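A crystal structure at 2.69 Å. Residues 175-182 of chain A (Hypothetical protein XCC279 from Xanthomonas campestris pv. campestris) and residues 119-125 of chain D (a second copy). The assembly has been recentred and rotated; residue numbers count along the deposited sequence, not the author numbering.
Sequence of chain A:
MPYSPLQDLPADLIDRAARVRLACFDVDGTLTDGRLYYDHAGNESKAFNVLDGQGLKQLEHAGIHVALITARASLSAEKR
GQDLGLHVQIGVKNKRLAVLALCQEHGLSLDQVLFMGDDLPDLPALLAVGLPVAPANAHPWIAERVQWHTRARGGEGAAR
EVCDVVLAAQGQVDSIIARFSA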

# COMPACT_ATOMS: atom_id res chain seq x y z
N SER A 175 -25.07 14.22 -17.81
CA SER A 175 -26.23 13.62 -17.22
C SER A 175 -25.86 12.80 -15.98
O SER A 175 -26.63 12.72 -15.01
N ILE A 176 -24.65 12.23 -15.99
CA ILE A 176 -24.15 11.56 -14.81
C ILE A 176 -24.11 12.53 -13.64
O ILE A 176 -24.68 12.27 -12.58
N ILE A 177 -23.47 13.66 -13.85
CA ILE A 177 -23.44 14.72 -12.85
C ILE A 177 -24.81 15.19 -12.40
O ILE A 177 -25.03 15.43 -11.21
N ALA A 178 -25.73 15.36 -13.33
CA ALA A 178 -27.07 15.85 -12.99
C ALA A 178 -27.79 14.85 -12.11
O ALA A 178 -28.47 15.22 -11.17
N ARG A 179 -27.61 13.56 -12.38
CA ARG A 179 -28.26 12.56 -11.52
C ARG A 179 -27.74 12.61 -10.07
O ARG A 179 -28.51 12.45 -9.13
N PHE A 180 -26.46 12.89 -9.89
CA PHE A 180 -25.88 12.93 -8.55
C PHE A 180 -25.92 14.30 -7.85
O PHE A 180 -25.43 14.42 -6.75
N SER A 181 -26.51 15.33 -8.46
CA SER A 181 -26.49 16.68 -7.88
C SER A 181 -27.65 16.94 -6.95
O SER A 181 -27.72 18.03 -6.35
N ALA A 182 -28.55 15.97 -6.78
CA ALA A 182 -29.62 16.08 -5.76
C ALA A 182 -30.32 14.76 -5.51
O ALA A 182 -30.20 14.20 -4.43
N ASP D 119 -16.20 11.28 -3.98
CA ASP D 119 -16.80 10.84 -5.26
C ASP D 119 -18.32 11.15 -5.34
O ASP D 119 -18.93 11.68 -4.42
N LEU D 120 -18.89 10.81 -6.48
CA LEU D 120 -20.27 11.18 -6.84
C LEU D 120 -21.36 11.00 -5.77
O LEU D 120 -22.16 11.88 -5.57
N PRO D 121 -21.37 9.85 -5.07
CA PRO D 121 -22.45 9.73 -4.11
C PRO D 121 -22.44 10.81 -3.01
O PRO D 121 -23.48 11.05 -2.38
N ASP D 122 -21.29 11.46 -2.79
CA ASP D 122 -21.17 12.53 -1.77
C ASP D 122 -21.64 13.89 -2.28
O ASP D 122 -21.82 14.85 -1.50
N LEU D 123 -21.87 13.98 -3.58
CA LEU D 123 -22.06 15.28 -4.18
C LEU D 123 -23.29 16.02 -3.67
O LEU D 123 -23.26 17.24 -3.53
N PRO D 124 -24.40 15.30 -3.43
CA PRO D 124 -25.61 16.02 -2.99
C PRO D 124 -25.36 16.77 -1.69
O PRO D 124 -25.82 17.92 -1.51
N ALA D 125 -24.60 16.13 -0.81
CA ALA D 125 -24.24 16.71 0.48
C ALA D 125 -23.19 17.80 0.31
O ALA D 125 -23.31 18.89 0.88

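No hydrogen bond crosses between these two stretches, although a backbone carbonyl oxygen lies at the heart of the contact: Phe A180 O approaches Pro D124 CD to 3.2 Å and Leu D123 CB to 3.6 Å, meeting carbon in both cases. The example illustrates a general principle of subunit packing, that a helical segment can pack against a neighbouring copy with mostly apolar side-chain contacts and no hydrogen bond between the two stretches, while several polar groups pair within their own stretch.

Phe A180 is the centrepiece. Its CA-to-CB bond points toward chain D, and with chi1 in the m well (-78°) and chi2 at -76° the ring lies against the short 3-10 segment that begins at Leu D120. The CB of Leu D120 sits over one face of the ring, 3.7 Å from the centroid of the Phe A180 ring and only 10° off the ring normal, which is the geometry of a CH-pi contact. Leu D120 CB is also 3.7 Å from Phe A180 CG. The ring also reaches the neighbouring backbone: Phe A180 CD1 lies 3.5 Å from Leu D120 O and 4.0 Å from Pro D121 N. The oxygen of Leu D120 is not left without a partner by this arrangement, because it accepts a backbone hydrogen bond from Leu D123 N at 2.9 Å within chain D.

Leu D120 itself also points toward chain A. Its backbone places CB over the aromatic ring, and its rotamer, m at chi1 and t at chi2, carries CD1 on toward Ile A176, one turn before Phe A180. There Leu D120 CD1 meets Ile A176 CG2 at 4.1 Å. The CA-to-CB bond of Ile A176, an mt rotamer, runs sideways; CG2 makes the contact, and the residue contributes much less surface than the phenylalanine.

A second patch forms around Phe A180 O and the C-terminal residues Ser A181 and Ala A182. Leu D123 points toward chain A in a tp rotamer, its CB close to the carbonyl oxygen of Phe A180 and its CD2 4.3 Å from Ser A181 OG. The serine's CA-to-CB bond points away, and its m rotamer sets the hydroxyl back on its own helix, where OG donates to Ile A177 O at 2.5 Å. Its proximity to the leucine is therefore van der Waals contact by a hydroxyl already engaged. Pro D124, with a C-gamma exo pucker, has no amide hydrogen to offer the approaching carbonyl; it presents carbon instead, and its CB lies 4.0 Å from Ala A182 O.

The acidic residues of chain D stay out of the contact and make hydrogen bonds within the segment that bears its apolar side chains. Asp D122, in the m rotamer, points away, and its OD2 accepts from Asp D119 N at 3.2 Å, while Asp D119 OD1 receives a weak hydrogen bond from Leu D120 N at 2.9 Å.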

# COMPACT_ATOMS: atom_id res chain seq x y z
CB SER A 175 -26.99 12.79 -18.26
OG SER A 175 -26.50 11.47 -18.33
CB ILE A 176 -22.78 10.93 -15.05
CG1 ILE A 176 -22.97 9.61 -15.79
CG2 ILE A 176 -22.08 10.66 -13.74
CD1 ILE A 176 -21.70 9.08 -16.41
CB ILE A 177 -22.57 15.90 -13.34
CG1 ILE A 177 -21.09 15.59 -13.00
CG2 ILE A 177 -22.98 17.23 -12.71
CD1 ILE A 177 -20.13 16.21 -13.99
CB ALA A 178 -27.86 16.14 -14.26
CB ARG A 179 -28.12 11.17 -12.12
CG ARG A 179 -28.76 10.07 -11.27
CD ARG A 179 -28.97 8.81 -12.07
NE ARG A 179 -28.12 8.82 -13.26
CZ ARG A 179 -26.92 8.25 -13.37
NH1 ARG A 179 -26.27 8.38 -14.54
NH2 ARG A 179 -26.39 7.55 -12.37
CB PHE A 180 -24.44 12.42 -8.59
CG PHE A 180 -24.32 10.93 -8.66
CD1 PHE A 180 -24.55 10.17 -7.54
CD2 PHE A 180 -24.00 10.30 -9.85
CE1 PHE A 180 -24.45 8.79 -7.59
CE2 PHE A 180 -23.90 8.92 -9.91
CZ PHE A 180 -24.11 8.16 -8.76
CB SER A 181 -26.44 17.75 -8.97
OG SER A 181 -25.33 17.54 -9.82
CB ALA A 182 -30.64 17.15 -6.17
CB ASP D 119 -16.56 9.33 -5.46
CG ASP D 119 -16.42 8.93 -6.94
OD1 ASP D 119 -16.58 9.74 -7.84
OD2 ASP D 119 -16.16 7.76 -7.22
CB LEU D 120 -20.66 10.41 -8.09
CG LEU D 120 -19.84 10.79 -9.32
CD1 LEU D 120 -19.90 9.73 -10.40
CD2 LEU D 120 -20.29 12.16 -9.85
CB PRO D 121 -22.24 8.31 -3.52
CG PRO D 121 -21.33 7.60 -4.48
CD PRO D 121 -20.44 8.70 -5.01
CB ASP D 122 -19.72 12.65 -1.30
CG ASP D 122 -19.12 11.32 -0.82
OD1 ASP D 122 -19.68 10.71 0.12
OD2 ASP D 122 -18.11 10.90 -1.40
CB LEU D 123 -22.09 15.14 -5.70
CG LEU D 123 -21.82 16.38 -6.55
CD1 LEU D 123 -20.59 17.15 -6.08
CD2 LEU D 123 -21.69 16.05 -8.04
CB PRO D 124 -26.62 14.89 -2.78
CG PRO D 124 -26.18 13.82 -3.73
CD PRO D 124 -24.68 13.88 -3.73
CB ALA D 125 -23.72 15.62 1.40